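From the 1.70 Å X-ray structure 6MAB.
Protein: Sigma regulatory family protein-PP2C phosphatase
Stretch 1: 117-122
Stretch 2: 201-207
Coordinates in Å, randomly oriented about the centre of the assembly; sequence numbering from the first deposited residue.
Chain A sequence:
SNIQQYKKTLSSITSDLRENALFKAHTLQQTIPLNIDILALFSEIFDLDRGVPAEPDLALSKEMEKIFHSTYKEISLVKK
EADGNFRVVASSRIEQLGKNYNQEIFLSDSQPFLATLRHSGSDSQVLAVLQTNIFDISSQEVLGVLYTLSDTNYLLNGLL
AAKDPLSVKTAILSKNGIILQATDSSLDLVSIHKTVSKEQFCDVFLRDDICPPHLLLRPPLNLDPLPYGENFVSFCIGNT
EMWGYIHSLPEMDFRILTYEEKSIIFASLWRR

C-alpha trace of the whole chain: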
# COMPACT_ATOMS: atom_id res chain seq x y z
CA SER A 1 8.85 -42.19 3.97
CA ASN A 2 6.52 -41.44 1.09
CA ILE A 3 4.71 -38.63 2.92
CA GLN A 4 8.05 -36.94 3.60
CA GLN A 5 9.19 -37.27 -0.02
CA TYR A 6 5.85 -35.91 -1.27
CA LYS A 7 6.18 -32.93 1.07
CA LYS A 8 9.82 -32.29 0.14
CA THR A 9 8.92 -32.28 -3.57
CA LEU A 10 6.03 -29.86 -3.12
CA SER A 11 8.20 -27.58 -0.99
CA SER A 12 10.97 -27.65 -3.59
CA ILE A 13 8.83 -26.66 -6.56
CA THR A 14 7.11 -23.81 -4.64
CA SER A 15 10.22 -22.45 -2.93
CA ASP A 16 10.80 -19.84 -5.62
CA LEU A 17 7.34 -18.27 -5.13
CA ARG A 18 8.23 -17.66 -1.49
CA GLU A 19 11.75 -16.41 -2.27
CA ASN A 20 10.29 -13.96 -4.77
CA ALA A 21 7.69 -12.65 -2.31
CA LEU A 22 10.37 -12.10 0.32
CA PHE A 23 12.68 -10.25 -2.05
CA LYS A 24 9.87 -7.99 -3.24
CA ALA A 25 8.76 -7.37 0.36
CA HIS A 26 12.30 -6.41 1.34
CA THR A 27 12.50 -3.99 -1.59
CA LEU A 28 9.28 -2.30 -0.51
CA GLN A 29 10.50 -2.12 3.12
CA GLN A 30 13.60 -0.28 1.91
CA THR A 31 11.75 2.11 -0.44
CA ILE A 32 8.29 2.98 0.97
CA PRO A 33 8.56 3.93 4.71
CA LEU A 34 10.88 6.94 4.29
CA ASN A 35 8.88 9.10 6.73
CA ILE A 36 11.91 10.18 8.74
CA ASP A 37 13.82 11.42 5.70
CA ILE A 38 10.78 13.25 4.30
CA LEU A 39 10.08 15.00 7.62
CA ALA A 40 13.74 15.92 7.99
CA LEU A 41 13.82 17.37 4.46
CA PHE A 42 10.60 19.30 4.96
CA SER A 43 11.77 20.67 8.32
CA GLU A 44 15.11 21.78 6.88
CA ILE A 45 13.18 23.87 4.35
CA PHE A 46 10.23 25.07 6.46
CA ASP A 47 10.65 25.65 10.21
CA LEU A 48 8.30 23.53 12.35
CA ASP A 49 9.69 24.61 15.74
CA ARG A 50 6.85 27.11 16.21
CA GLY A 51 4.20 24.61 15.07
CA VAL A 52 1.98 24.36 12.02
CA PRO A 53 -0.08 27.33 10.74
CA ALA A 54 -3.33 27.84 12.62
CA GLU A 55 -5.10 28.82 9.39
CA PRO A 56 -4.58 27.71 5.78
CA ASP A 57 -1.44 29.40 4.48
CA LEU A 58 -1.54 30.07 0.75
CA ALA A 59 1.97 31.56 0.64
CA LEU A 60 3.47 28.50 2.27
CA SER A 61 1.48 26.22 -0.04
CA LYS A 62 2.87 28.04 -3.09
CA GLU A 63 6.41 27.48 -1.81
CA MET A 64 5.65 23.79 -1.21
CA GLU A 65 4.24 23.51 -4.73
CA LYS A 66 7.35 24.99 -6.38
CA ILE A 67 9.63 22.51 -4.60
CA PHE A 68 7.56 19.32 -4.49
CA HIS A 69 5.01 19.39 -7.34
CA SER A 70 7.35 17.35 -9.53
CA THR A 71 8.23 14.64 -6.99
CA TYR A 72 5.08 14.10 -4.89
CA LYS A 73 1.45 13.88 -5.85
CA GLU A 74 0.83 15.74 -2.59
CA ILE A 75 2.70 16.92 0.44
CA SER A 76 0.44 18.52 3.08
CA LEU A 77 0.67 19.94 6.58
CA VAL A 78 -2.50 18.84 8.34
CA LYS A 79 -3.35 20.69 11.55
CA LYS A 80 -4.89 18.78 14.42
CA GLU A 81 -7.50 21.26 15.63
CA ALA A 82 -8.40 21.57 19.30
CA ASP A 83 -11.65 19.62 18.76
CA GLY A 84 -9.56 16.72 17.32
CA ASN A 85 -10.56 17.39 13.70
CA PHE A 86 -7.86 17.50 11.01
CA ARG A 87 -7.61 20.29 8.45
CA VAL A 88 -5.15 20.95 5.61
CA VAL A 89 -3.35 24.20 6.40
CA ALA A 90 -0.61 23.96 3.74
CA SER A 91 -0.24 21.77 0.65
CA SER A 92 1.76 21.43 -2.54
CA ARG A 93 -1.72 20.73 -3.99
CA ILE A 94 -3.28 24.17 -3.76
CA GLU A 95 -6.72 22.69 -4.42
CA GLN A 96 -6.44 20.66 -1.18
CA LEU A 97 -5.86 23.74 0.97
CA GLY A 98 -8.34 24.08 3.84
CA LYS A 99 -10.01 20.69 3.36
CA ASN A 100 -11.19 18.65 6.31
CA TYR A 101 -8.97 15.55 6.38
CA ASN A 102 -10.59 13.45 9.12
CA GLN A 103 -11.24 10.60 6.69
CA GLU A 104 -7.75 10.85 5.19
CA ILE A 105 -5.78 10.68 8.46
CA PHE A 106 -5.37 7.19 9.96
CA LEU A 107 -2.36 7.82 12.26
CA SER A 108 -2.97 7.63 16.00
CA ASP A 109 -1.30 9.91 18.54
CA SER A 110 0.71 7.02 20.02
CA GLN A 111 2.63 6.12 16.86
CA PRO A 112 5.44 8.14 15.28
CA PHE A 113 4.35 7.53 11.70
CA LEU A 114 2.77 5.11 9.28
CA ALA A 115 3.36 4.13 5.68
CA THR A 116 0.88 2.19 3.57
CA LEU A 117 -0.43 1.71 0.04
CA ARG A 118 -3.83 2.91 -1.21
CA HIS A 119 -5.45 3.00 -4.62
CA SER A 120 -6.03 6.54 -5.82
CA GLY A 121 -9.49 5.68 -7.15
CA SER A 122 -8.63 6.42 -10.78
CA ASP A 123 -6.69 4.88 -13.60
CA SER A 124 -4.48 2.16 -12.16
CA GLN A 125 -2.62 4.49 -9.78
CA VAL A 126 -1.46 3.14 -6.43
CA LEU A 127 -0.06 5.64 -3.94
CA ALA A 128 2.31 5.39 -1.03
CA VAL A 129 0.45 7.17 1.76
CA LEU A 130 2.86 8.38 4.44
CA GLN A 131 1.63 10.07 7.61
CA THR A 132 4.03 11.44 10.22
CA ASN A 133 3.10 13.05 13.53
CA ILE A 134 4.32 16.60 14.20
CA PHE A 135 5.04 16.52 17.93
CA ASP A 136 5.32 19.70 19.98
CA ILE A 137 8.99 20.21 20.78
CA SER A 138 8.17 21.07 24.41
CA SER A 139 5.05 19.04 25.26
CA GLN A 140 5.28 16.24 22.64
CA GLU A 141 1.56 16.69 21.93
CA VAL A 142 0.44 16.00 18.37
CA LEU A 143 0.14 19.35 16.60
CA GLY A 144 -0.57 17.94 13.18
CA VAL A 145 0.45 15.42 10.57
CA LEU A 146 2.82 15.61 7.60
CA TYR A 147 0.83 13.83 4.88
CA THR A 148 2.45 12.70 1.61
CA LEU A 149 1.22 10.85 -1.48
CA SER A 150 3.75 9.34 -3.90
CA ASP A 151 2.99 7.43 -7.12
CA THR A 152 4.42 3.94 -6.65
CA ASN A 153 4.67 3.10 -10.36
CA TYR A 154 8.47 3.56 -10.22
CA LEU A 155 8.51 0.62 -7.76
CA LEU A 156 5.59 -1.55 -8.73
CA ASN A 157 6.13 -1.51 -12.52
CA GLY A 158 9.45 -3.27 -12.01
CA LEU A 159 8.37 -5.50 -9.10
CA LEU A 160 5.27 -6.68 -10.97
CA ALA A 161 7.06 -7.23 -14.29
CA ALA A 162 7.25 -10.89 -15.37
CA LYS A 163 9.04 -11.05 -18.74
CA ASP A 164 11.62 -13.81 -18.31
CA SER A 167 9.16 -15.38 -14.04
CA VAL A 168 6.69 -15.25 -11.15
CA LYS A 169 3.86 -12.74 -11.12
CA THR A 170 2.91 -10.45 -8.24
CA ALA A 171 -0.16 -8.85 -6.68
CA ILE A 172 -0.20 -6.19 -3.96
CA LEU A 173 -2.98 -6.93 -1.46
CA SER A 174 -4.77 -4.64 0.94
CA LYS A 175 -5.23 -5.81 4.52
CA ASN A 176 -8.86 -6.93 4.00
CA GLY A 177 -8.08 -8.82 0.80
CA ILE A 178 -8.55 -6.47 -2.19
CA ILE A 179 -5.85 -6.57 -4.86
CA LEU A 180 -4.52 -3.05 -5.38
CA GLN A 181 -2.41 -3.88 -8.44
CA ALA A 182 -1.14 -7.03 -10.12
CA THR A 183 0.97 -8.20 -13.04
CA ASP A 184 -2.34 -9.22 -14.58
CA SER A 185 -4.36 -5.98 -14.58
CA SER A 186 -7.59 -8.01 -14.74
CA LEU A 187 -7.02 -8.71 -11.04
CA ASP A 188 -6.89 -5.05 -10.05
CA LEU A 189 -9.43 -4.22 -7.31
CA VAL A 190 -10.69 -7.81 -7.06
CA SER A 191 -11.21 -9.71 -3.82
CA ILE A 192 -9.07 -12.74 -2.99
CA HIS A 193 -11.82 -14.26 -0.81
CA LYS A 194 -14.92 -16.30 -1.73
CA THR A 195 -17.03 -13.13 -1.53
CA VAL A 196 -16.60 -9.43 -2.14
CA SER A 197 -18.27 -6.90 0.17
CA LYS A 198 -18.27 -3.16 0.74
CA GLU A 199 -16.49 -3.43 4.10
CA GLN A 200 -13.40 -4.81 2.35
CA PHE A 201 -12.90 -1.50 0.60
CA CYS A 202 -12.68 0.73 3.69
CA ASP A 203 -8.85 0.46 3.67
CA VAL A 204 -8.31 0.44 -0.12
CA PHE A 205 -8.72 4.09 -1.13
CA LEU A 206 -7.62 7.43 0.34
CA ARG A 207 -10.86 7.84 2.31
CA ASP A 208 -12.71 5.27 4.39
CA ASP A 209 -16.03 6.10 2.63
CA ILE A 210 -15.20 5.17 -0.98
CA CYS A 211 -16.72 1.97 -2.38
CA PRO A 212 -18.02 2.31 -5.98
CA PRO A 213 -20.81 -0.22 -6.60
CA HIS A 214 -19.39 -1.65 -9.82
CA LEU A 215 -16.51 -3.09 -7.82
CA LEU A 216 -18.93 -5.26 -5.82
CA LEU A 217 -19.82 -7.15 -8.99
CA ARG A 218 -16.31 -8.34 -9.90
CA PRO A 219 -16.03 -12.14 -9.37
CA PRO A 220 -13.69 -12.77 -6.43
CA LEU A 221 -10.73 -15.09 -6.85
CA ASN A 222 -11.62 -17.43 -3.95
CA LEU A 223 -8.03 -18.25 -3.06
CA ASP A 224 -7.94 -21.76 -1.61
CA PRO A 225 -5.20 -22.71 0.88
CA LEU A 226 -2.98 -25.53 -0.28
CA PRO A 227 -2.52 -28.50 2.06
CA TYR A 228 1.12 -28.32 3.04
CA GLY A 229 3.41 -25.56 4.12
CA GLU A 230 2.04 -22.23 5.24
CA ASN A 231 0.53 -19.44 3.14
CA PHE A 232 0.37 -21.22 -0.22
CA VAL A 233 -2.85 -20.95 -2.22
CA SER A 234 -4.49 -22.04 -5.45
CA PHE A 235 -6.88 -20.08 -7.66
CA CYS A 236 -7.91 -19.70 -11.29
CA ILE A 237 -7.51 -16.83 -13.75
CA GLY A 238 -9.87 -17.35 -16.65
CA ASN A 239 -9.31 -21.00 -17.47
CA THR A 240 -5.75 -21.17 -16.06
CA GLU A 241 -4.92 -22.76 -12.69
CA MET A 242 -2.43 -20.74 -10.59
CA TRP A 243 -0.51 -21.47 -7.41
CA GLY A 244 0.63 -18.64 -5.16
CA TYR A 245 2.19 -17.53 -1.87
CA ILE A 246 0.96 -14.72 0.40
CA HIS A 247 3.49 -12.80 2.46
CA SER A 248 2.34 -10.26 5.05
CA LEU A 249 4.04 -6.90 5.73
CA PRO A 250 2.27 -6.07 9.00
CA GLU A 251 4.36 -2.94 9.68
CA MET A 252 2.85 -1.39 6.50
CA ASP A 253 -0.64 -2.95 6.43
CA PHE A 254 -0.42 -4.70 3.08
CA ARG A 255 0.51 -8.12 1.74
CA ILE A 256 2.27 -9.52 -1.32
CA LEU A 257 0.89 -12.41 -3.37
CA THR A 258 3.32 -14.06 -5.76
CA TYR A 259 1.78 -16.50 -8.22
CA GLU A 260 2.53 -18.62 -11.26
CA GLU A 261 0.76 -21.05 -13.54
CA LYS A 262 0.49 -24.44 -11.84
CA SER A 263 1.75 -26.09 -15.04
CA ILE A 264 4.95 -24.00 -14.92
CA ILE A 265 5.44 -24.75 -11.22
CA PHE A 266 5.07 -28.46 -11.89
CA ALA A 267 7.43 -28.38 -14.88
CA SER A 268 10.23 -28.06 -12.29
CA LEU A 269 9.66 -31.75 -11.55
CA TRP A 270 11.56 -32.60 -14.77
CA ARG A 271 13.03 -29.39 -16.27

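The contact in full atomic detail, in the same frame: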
# COMPACT_ATOMS: atom_id res chain seq x y z
N LEU A 117 -0.05 1.55 1.44
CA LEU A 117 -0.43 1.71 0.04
C LEU A 117 -1.94 1.81 -0.06
O LEU A 117 -2.67 1.07 0.61
CB LEU A 117 0.04 0.54 -0.78
CG LEU A 117 1.55 0.29 -0.77
CD1 LEU A 117 1.90 -0.98 -1.54
CD2 LEU A 117 2.31 1.46 -1.35
N ARG A 118 -2.40 2.73 -0.92
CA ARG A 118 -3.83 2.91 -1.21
C ARG A 118 -3.98 3.16 -2.71
O ARG A 118 -3.11 3.73 -3.36
CB ARG A 118 -4.47 4.08 -0.44
CG ARG A 118 -4.42 3.95 1.09
CD ARG A 118 -5.23 2.74 1.56
NE ARG A 118 -5.08 2.47 3.01
CZ ARG A 118 -5.88 2.96 3.93
NH1 ARG A 118 -6.89 3.75 3.59
NH2 ARG A 118 -5.70 2.64 5.21
N HIS A 119 -5.10 2.70 -3.24
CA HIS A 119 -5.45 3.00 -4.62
C HIS A 119 -5.99 4.41 -4.68
O HIS A 119 -6.74 4.83 -3.81
CB HIS A 119 -6.49 2.00 -5.10
CG HIS A 119 -6.60 1.90 -6.58
ND1 HIS A 119 -7.22 2.87 -7.35
CD2 HIS A 119 -6.20 0.93 -7.44
CE1 HIS A 119 -7.18 2.51 -8.62
NE2 HIS A 119 -6.57 1.34 -8.70
N SER A 120 -5.61 5.16 -5.72
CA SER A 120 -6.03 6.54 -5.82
C SER A 120 -7.51 6.68 -6.17
O SER A 120 -8.07 7.77 -6.00
CB SER A 120 -5.22 7.26 -6.89
OG SER A 120 -5.54 6.71 -8.15
N GLY A 121 -8.13 5.63 -6.67
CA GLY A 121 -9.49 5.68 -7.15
C GLY A 121 -9.62 5.86 -8.65
O GLY A 121 -10.73 5.74 -9.17
N SER A 122 -8.53 6.16 -9.36
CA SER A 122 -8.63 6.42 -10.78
C SER A 122 -7.43 5.84 -11.51
O SER A 122 -6.34 5.66 -10.96
CB SER A 122 -8.75 7.92 -11.09
OG SER A 122 -7.67 8.65 -10.55
N PHE A 201 -13.50 -2.60 1.33
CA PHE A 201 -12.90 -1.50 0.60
C PHE A 201 -12.56 -0.31 1.49
O PHE A 201 -11.95 0.65 1.02
CB PHE A 201 -13.81 -1.08 -0.55
CG PHE A 201 -13.77 -2.04 -1.69
CD1 PHE A 201 -12.83 -1.91 -2.71
CD2 PHE A 201 -14.63 -3.13 -1.71
CE1 PHE A 201 -12.80 -2.83 -3.75
CE2 PHE A 201 -14.58 -4.03 -2.73
CZ PHE A 201 -13.67 -3.89 -3.74
N CYS A 202 -12.88 -0.39 2.79
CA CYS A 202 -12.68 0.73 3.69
C CYS A 202 -11.21 1.10 3.85
O CYS A 202 -10.92 2.21 4.30
CB CYS A 202 -13.29 0.43 5.05
SG CYS A 202 -15.07 0.16 4.93
N ASP A 203 -10.28 0.19 3.54
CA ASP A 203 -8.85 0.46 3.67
C ASP A 203 -8.12 0.37 2.33
O ASP A 203 -6.90 0.11 2.30
CB ASP A 203 -8.21 -0.50 4.69
CG ASP A 203 -8.29 -1.96 4.26
OD1 ASP A 203 -8.87 -2.27 3.20
OD2 ASP A 203 -7.75 -2.82 5.00
N VAL A 204 -8.84 0.57 1.23
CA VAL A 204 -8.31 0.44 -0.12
C VAL A 204 -7.99 1.80 -0.73
O VAL A 204 -7.02 1.92 -1.48
CB VAL A 204 -9.33 -0.34 -0.99
CG1 VAL A 204 -8.96 -0.26 -2.46
CG2 VAL A 204 -9.42 -1.80 -0.55
N PHE A 205 -8.82 2.80 -0.49
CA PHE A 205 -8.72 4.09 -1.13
C PHE A 205 -8.21 5.12 -0.12
O PHE A 205 -7.84 4.79 1.01
CB PHE A 205 -10.09 4.43 -1.72
CG PHE A 205 -10.56 3.46 -2.77
CD1 PHE A 205 -9.93 3.38 -4.00
CD2 PHE A 205 -11.65 2.64 -2.53
CE1 PHE A 205 -10.36 2.49 -4.96
CE2 PHE A 205 -12.10 1.74 -3.49
CZ PHE A 205 -11.48 1.67 -4.70
N LEU A 206 -8.18 6.40 -0.53
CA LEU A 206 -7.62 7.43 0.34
C LEU A 206 -8.57 7.88 1.43
O LEU A 206 -8.13 8.52 2.39
CB LEU A 206 -7.21 8.65 -0.48
CG LEU A 206 -6.07 8.47 -1.47
CD1 LEU A 206 -5.86 9.75 -2.23
CD2 LEU A 206 -4.80 8.10 -0.71
N ARG A 207 -9.85 7.54 1.31
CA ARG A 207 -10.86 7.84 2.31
C ARG A 207 -11.60 6.56 2.66
O ARG A 207 -11.76 5.68 1.82
CB ARG A 207 -11.85 8.89 1.81
CG ARG A 207 -11.21 10.22 1.48
CD ARG A 207 -12.20 11.13 0.77
NE ARG A 207 -13.45 11.22 1.50
CZ ARG A 207 -13.77 12.16 2.38
NH1 ARG A 207 -12.94 13.15 2.67
NH2 ARG A 207 -14.96 12.11 2.98
O HOH W 1 -4.61 -0.82 1.28
O HOH W 2 -8.80 7.15 -3.26

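The end of a β-strand, Leu117 to His119, and the turn that follows it pack against an irregular segment, Phe201 to Arg207, far away in sequence. The two backbones, measured between CA atoms, come nearest at His119 and Phe205, 4.9 Å apart, and together the stretches bury 393 Å² of surface.

Two direct hydrogen bonds anchor the contact, and both are received by backbone carbonyls of the second stretch. In the first, His119 N donates to Val204 O over a short 2.7 Å, so the last residue of the strand satisfies its amide on a segment that is not itself a regular strand. In the second, Arg118 NH1 donates to Phe205 O at 2.9 Å, with an angle of 160° at the hydrogen. This carbonyl lies at the edge of the guanidinium, near its plane, where the N-H bonds point. Asp203 O sits instead over one face of the group; although Arg118 NE is 3.1 Å from Asp203 O, the angle is too poor for a hydrogen bond. The long arginine side chain suits this position. Its CA-to-CB bond points toward the other stretch, and chi1 and chi2, both m, lead into a t chi3 that carries the guanidinium out to the carbonyls of the loop. The Asp203 CA-to-CB bond points sideways, its carboxylate does not meet the guanidinium, and its CB packs 4.1 Å from Arg118 NH2.

A weaker polar contact joins Phe205 CA to His119 O, a CA-H...O approach of 3.4 Å with an angle of 156° at the hydrogen. Two waters extend the polar network. Water 1 donates to both Leu117 O (2.8 Å from its oxygen) and Asp203 O (2.7 Å), bridging the two backbones. Water 2 accepts from Leu206 N at 2.9 Å and donates to His119 O at 3.2 Å, linking groups whose direct separation, 3.9 Å from His119 O to Leu206 N, is too great for a hydrogen bond.

Apolar packing fills the space around these bonds. Phe205 is buried and contributes a broad ring: its CD1 lies 3.9 Å from both His119 CB and Gly121 CA. The histidine and phenylalanine rings meet obliquely, their centroids 5.9 Å apart and their planes at 80°. Val204, also buried, places CG1 4.3 Å from His119 CB, while Leu206 brings CD2 to 4.0 Å from Arg118 CB, so that a branched aliphatic group covers the start of the arginine's hydrocarbon portion.

The turn after the strand is held by its own side chains. Gly121 N donates to His119 ND1 at 3.0 Å, giving the buried imidazole a polar role as well as a packing one, and Ser122 N donates to Ser120 OG at 3.3 Å. Glycine suits position 121 because, at phi 97° and psi -10°, a CB would be jammed against the carbonyl oxygen of Ser120.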